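Local coordinates for putative ManD family dehydratase (Pantoea ananatis, PDB 3T6C), which dehydrates D-gluconate to 2-dehydro-3-deoxy-D-gluconate, though only weakly in vitro, using one magnesium ion per subunit, at residues Lys33-Val47 with Ala62-Asp76. Residues are numbered along the deposited sequence; the frame is centred on the assembly and turned at random.
Sequences KTILTAPGGIDLVVV and ATFTQRIYAVQSAID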
loop_
_atom_site.group_PDB
_atom_site.type_symbol
_atom_site.label_atom_id
_atom_site.label_comp_id
_atom_site.label_asym_id
_atom_site.label_seq_id
_atom_site.Cartn_x
_atom_site.Cartn_y
_atom_site.Cartn_z
ATOM N N LYS A 33 -18.762 46.638 -3.024
ATOM C CA LYS A 33 -18.284 47.204 -1.759
ATOM C C LYS A 33 -18.319 46.266 -0.565
ATOM O O LYS A 33 -19.019 45.271 -0.555
ATOM C CB LYS A 33 -19.026 48.457 -1.419
ATOM C CG LYS A 33 -20.401 48.215 -0.962
ATOM C CD LYS A 33 -20.921 49.548 -0.454
ATOM C CE LYS A 33 -22.385 49.543 -0.395
ATOM N NZ LYS A 33 -22.944 50.943 -0.471
ATOM N N THR A 34 -17.544 46.604 0.453
ATOM C CA THR A 34 -17.481 45.795 1.664
ATOM C C THR A 34 -18.114 46.590 2.804
ATOM O O THR A 34 -17.816 47.774 2.977
ATOM C CB THR A 34 -16.042 45.518 2.078
ATOM O OG1 THR A 34 -15.303 44.911 1.007
ATOM C CG2 THR A 34 -16.017 44.616 3.285
ATOM N N ILE A 35 -18.970 45.924 3.587
ATOM C CA ILE A 35 -19.618 46.505 4.728
ATOM C C ILE A 35 -19.138 45.733 5.963
ATOM O O ILE A 35 -19.217 44.472 6.007
ATOM C CB ILE A 35 -21.139 46.388 4.604
ATOM C CG1 ILE A 35 -21.636 47.269 3.430
ATOM C CG2 ILE A 35 -21.815 46.861 5.878
ATOM C CD1 ILE A 35 -22.984 46.811 2.851
ATOM N N LEU A 36 -18.626 46.478 6.939
ATOM C CA LEU A 36 -18.154 45.889 8.194
ATOM C C LEU A 36 -19.172 46.283 9.259
ATOM O O LEU A 36 -19.398 47.477 9.540
ATOM C CB LEU A 36 -16.774 46.403 8.575
ATOM C CG LEU A 36 -15.590 46.132 7.643
ATOM C CD1 LEU A 36 -14.261 46.607 8.243
ATOM C CD2 LEU A 36 -15.536 44.721 7.275
ATOM N N THR A 37 -19.797 45.273 9.867
ATOM C CA THR A 37 -20.856 45.542 10.856
ATOM C C THR A 37 -20.898 44.465 11.947
ATOM O O THR A 37 -20.498 43.345 11.697
ATOM C CB THR A 37 -22.260 45.686 10.140
ATOM O OG1 THR A 37 -23.255 46.080 11.084
ATOM C CG2 THR A 37 -22.740 44.386 9.472
ATOM N N ALA A 38 -21.376 44.815 13.145
ATOM C CA ALA A 38 -21.369 43.863 14.246
ATOM C C ALA A 38 -22.669 43.832 15.079
ATOM O O ALA A 38 -22.604 44.012 16.280
ATOM C CB ALA A 38 -20.157 44.164 15.169
ATOM N N PRO A 39 -23.817 43.553 14.449
ATOM C CA PRO A 39 -25.094 43.725 15.185
ATOM C C PRO A 39 -25.286 42.678 16.262
ATOM O O PRO A 39 -26.024 42.924 17.218
ATOM C CB PRO A 39 -26.174 43.600 14.085
ATOM C CG PRO A 39 -25.396 43.866 12.728
ATOM C CD PRO A 39 -24.011 43.258 13.010
ATOM N N GLY A 40 -24.660 41.519 16.094
ATOM C CA GLY A 40 -24.709 40.459 17.096
ATOM C C GLY A 40 -23.559 40.465 18.103
ATOM O O GLY A 40 -23.439 39.558 18.923
ATOM N N GLY A 41 -22.750 41.512 18.093
ATOM C CA GLY A 41 -21.633 41.646 19.009
ATOM C C GLY A 41 -20.373 40.967 18.496
ATOM O O GLY A 41 -19.392 40.842 19.245
ATOM N N ILE A 42 -20.395 40.566 17.219
ATOM C CA ILE A 42 -19.289 39.856 16.583
ATOM C C ILE A 42 -19.039 40.501 15.236
ATOM O O ILE A 42 -19.986 40.729 14.458
ATOM C CB ILE A 42 -19.603 38.354 16.402
ATOM C CG1 ILE A 42 -19.737 37.699 17.775
ATOM C CG2 ILE A 42 -18.454 37.627 15.636
ATOM C CD1 ILE A 42 -20.309 36.342 17.705
ATOM N N ASP A 43 -17.774 40.813 14.947
ATOM C CA ASP A 43 -17.480 41.556 13.706
ATOM C C ASP A 43 -17.725 40.700 12.471
ATOM O O ASP A 43 -17.192 39.608 12.356
ATOM C CB ASP A 43 -16.023 42.027 13.685
ATOM C CG ASP A 43 -15.706 43.052 14.771
ATOM O OD1 ASP A 43 -16.641 43.637 15.367
ATOM O OD2 ASP A 43 -14.498 43.296 14.967
ATOM N N LEU A 44 -18.525 41.232 11.544
ATOM C CA LEU A 44 -18.863 40.577 10.259
ATOM C C LEU A 44 -18.339 41.324 9.067
ATOM O O LEU A 44 -18.240 42.544 9.133
ATOM C CB LEU A 44 -20.392 40.538 10.070
ATOM C CG LEU A 44 -21.154 39.981 11.283
ATOM C CD1 LEU A 44 -22.649 40.043 11.008
ATOM C CD2 LEU A 44 -20.747 38.574 11.578
ATOM N N VAL A 45 -18.021 40.610 7.966
ATOM C CA VAL A 45 -17.670 41.254 6.687
ATOM C C VAL A 45 -18.670 40.842 5.614
ATOM O O VAL A 45 -18.808 39.646 5.318
ATOM C CB VAL A 45 -16.266 40.842 6.230
ATOM C CG1 VAL A 45 -15.854 41.660 5.011
ATOM C CG2 VAL A 45 -15.257 41.032 7.376
ATOM N N VAL A 46 -19.312 41.818 4.974
ATOM C CA VAL A 46 -20.352 41.540 3.992
ATOM C C VAL A 46 -19.932 42.246 2.699
ATOM O O VAL A 46 -19.341 43.324 2.747
ATOM C CB VAL A 46 -21.711 42.101 4.505
ATOM C CG1 VAL A 46 -22.722 42.286 3.379
ATOM C CG2 VAL A 46 -22.254 41.214 5.631
ATOM N N VAL A 47 -20.178 41.605 1.562
ATOM C CA VAL A 47 -19.961 42.219 0.264
ATOM C C VAL A 47 -21.298 42.514 -0.414
ATOM O O VAL A 47 -22.233 41.705 -0.355
ATOM C CB VAL A 47 -19.165 41.243 -0.611
ATOM C CG1 VAL A 47 -19.198 41.647 -2.081
ATOM C CG2 VAL A 47 -17.689 41.203 -0.100
ATOM N N ALA A 62 -18.132 37.320 3.683
ATOM C CA ALA A 62 -16.671 37.293 3.718
ATOM C C ALA A 62 -16.115 37.124 5.137
ATOM O O ALA A 62 -15.026 37.631 5.418
ATOM C CB ALA A 62 -16.085 38.479 2.941
ATOM N N THR A 63 -16.915 36.640 6.084
ATOM C CA THR A 63 -16.532 36.911 7.476
ATOM C C THR A 63 -15.439 35.939 7.947
ATOM O O THR A 63 -15.691 34.777 8.312
ATOM C CB THR A 63 -17.795 36.736 8.374
ATOM O OG1 THR A 63 -18.761 37.731 8.031
ATOM C CG2 THR A 63 -17.476 36.913 9.869
ATOM N N PHE A 64 -14.225 36.504 8.046
ATOM C CA PHE A 64 -13.099 35.940 8.836
ATOM C C PHE A 64 -13.007 37.017 9.900
ATOM O O PHE A 64 -12.348 38.076 9.732
ATOM C CB PHE A 64 -11.884 35.964 7.909
ATOM C CG PHE A 64 -10.577 35.540 8.513
ATOM C CD1 PHE A 64 -10.461 35.105 9.828
ATOM C CD2 PHE A 64 -9.430 35.614 7.703
ATOM C CE1 PHE A 64 -9.232 34.720 10.366
ATOM C CE2 PHE A 64 -8.163 35.239 8.211
ATOM C CZ PHE A 64 -8.060 34.803 9.569
ATOM N N THR A 65 -13.589 36.704 11.054
ATOM C CA THR A 65 -13.854 37.766 12.050
ATOM C C THR A 65 -12.569 38.334 12.647
ATOM O O THR A 65 -12.499 39.521 13.001
ATOM C CB THR A 65 -14.900 37.254 13.119
ATOM O OG1 THR A 65 -15.373 38.361 13.902
ATOM C CG2 THR A 65 -14.266 36.254 14.114
ATOM N N GLN A 66 -11.528 37.502 12.718
ATOM C CA GLN A 66 -10.280 37.930 13.354
ATOM C C GLN A 66 -9.416 38.811 12.495
ATOM O O GLN A 66 -8.406 39.343 12.936
ATOM C CB GLN A 66 -9.448 36.721 13.762
ATOM C CG GLN A 66 -10.126 35.767 14.810
ATOM C CD GLN A 66 -11.056 34.713 14.232
ATOM O OE1 GLN A 66 -11.315 34.651 13.015
ATOM N NE2 GLN A 66 -11.596 33.862 15.120
ATOM N N ARG A 67 -9.704 38.775 11.219
ATOM C CA ARG A 67 -9.005 39.526 10.182
ATOM C C ARG A 67 -9.708 40.572 9.341
ATOM O O ARG A 67 -9.436 40.600 8.097
ATOM C CB ARG A 67 -7.991 38.651 9.440
ATOM C CG ARG A 67 -6.893 37.979 10.328
ATOM C CD ARG A 67 -5.859 39.074 10.766
ATOM N NE ARG A 67 -4.652 38.501 11.418
ATOM C CZ ARG A 67 -4.617 38.197 12.715
ATOM N NH1 ARG A 67 -5.715 38.343 13.455
ATOM N NH2 ARG A 67 -3.468 37.756 13.274
ATOM N N ILE A 68 -10.829 41.106 9.839
ATOM C CA ILE A 68 -11.752 41.831 8.960
ATOM C C ILE A 68 -11.071 42.876 8.084
ATOM O O ILE A 68 -11.485 43.066 6.943
ATOM C CB ILE A 68 -12.912 42.498 9.768
ATOM C CG1 ILE A 68 -12.407 43.612 10.694
ATOM C CG2 ILE A 68 -13.697 41.408 10.533
ATOM C CD1 ILE A 68 -13.541 44.278 11.510
ATOM N N TYR A 69 -10.033 43.548 8.577
ATOM C CA TYR A 69 -9.405 44.629 7.773
ATOM C C TYR A 69 -8.515 44.092 6.667
ATOM O O TYR A 69 -8.347 44.765 5.636
ATOM C CB TYR A 69 -8.663 45.618 8.671
ATOM C CG TYR A 69 -9.624 46.300 9.651
ATOM C CD1 TYR A 69 -10.650 47.080 9.190
ATOM C CD2 TYR A 69 -9.469 46.126 11.023
ATOM C CE1 TYR A 69 -11.544 47.659 10.071
ATOM C CE2 TYR A 69 -10.316 46.736 11.907
ATOM C CZ TYR A 69 -11.375 47.466 11.429
ATOM O OH TYR A 69 -12.269 48.048 12.353
ATOM N N ALA A 70 -7.957 42.887 6.835
ATOM C CA ALA A 70 -7.133 42.316 5.788
ATOM C C ALA A 70 -8.064 41.782 4.697
ATOM O O ALA A 70 -7.781 41.922 3.513
ATOM C CB ALA A 70 -6.247 41.207 6.339
ATOM N N VAL A 71 -9.166 41.120 5.094
ATOM C CA VAL A 71 -10.207 40.761 4.129
ATOM C C VAL A 71 -10.805 41.976 3.411
ATOM O O VAL A 71 -10.969 41.931 2.185
ATOM C CB VAL A 71 -11.309 39.908 4.825
ATOM C CG1 VAL A 71 -12.456 39.580 3.854
ATOM C CG2 VAL A 71 -10.721 38.660 5.386
ATOM N N GLN A 72 -11.111 43.050 4.140
ATOM C CA GLN A 72 -11.607 44.255 3.489
ATOM C C GLN A 72 -10.640 44.758 2.426
ATOM O O GLN A 72 -11.086 45.128 1.344
ATOM C CB GLN A 72 -11.881 45.343 4.539
ATOM C CG GLN A 72 -12.315 46.651 3.888
ATOM C CD GLN A 72 -12.555 47.681 4.942
ATOM O OE1 GLN A 72 -11.693 47.934 5.781
ATOM N NE2 GLN A 72 -13.725 48.266 4.924
ATOM N N SER A 73 -9.342 44.786 2.706
ATOM C CA SER A 73 -8.392 45.192 1.675
ATOM C C SER A 73 -8.413 44.222 0.476
ATOM O O SER A 73 -8.438 44.613 -0.696
ATOM C CB SER A 73 -6.977 45.226 2.268
ATOM O OG SER A 73 -6.052 45.695 1.316
ATOM N N ALA A 74 -8.391 42.931 0.768
ATOM C CA ALA A 74 -8.365 41.912 -0.303
ATOM C C ALA A 74 -9.560 42.060 -1.248
ATOM O O ALA A 74 -9.492 41.730 -2.458
ATOM C CB ALA A 74 -8.291 40.471 0.317
ATOM N N ILE A 75 -10.688 42.543 -0.724
ATOM C CA ILE A 75 -11.861 42.836 -1.567
ATOM C C ILE A 75 -11.736 44.231 -2.222
ATOM O O ILE A 75 -11.697 44.346 -3.470
ATOM C CB ILE A 75 -13.149 42.776 -0.750
ATOM C CG1 ILE A 75 -13.352 41.347 -0.172
ATOM C CG2 ILE A 75 -14.337 43.221 -1.641
ATOM C CD1 ILE A 75 -14.359 41.302 0.996
ATOM N N ASP A 76 -11.656 45.278 -1.398
ATOM C CA ASP A 76 -11.745 46.638 -1.942
ATOM C C ASP A 76 -10.619 47.026 -2.875
ATOM O O ASP A 76 -10.844 47.769 -3.835
ATOM C CB ASP A 76 -11.786 47.655 -0.805
ATOM C CG ASP A 76 -13.127 47.636 -0.045
ATOM O OD1 ASP A 76 -14.092 46.971 -0.486
ATOM O OD2 ASP A 76 -13.231 48.300 1.001
HETATM O O HOH W 1 -16.164 49.325 -0.042
HETATM O O HOH W 2 -15.201 49.162 2.656
HETATM O O HOH W 3 -12.325 41.704 14.514
#
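Val45 is the bump at the middle of this helix-on-sheet contact, and its two methyls part, one into a hollow and the other against Ile68. With CG1 anti to the backbone N (chi1 -172°), that methyl drops into a hollow lined by Ala62 CB, Val71 CG1 and Ile75 CD1, while CG2 presses on Ile68 CG2 at 3.5 Å. Beside these methyls the valine's backbone is held twice, Val45 N donating to Thr63 OG1 at 3.0 Å and Ala62 N to Val45 O at 2.9 Å. Further along the strand, Val47 CG2 closes on Ile75 CD1, also at 3.5 Å. On the adjoining strand Leu36 is the second bump: its CD1 reaches Tyr69 CE1 at 3.4 Å and lies against the Gln72 amide, the leucine and glutamine chains crossing nearly at right angles. Ile68 CG1, in turn, sits over the centre of the Tyr69 ring.

Polar bonds close both ends. At one, a water joins Thr34 O, Gln72 NE2 and Asp76 OD2. Towards the active site, Thr65 OG1 donates to a lone pair of Asp43 O at 2.7 Å. The Asp43 carboxylate accepts from the backbone N atoms of Glu421 (OD1) and Gly422 (OD2), and a water links OD2 to Thr65 O. Gln66, just after Thr65, donates through NE2 to O6 of the bound gluconate.

The hairpin belongs to the three-stranded antiparallel sheet of the enolase-superfamily N-terminal domain. Helix 68-76 runs nearly parallel to strand 44-47 (12°) and antiparallel to strand 33-37; helix 108-129 packs against Ile75, and a second subunit meets Tyr69.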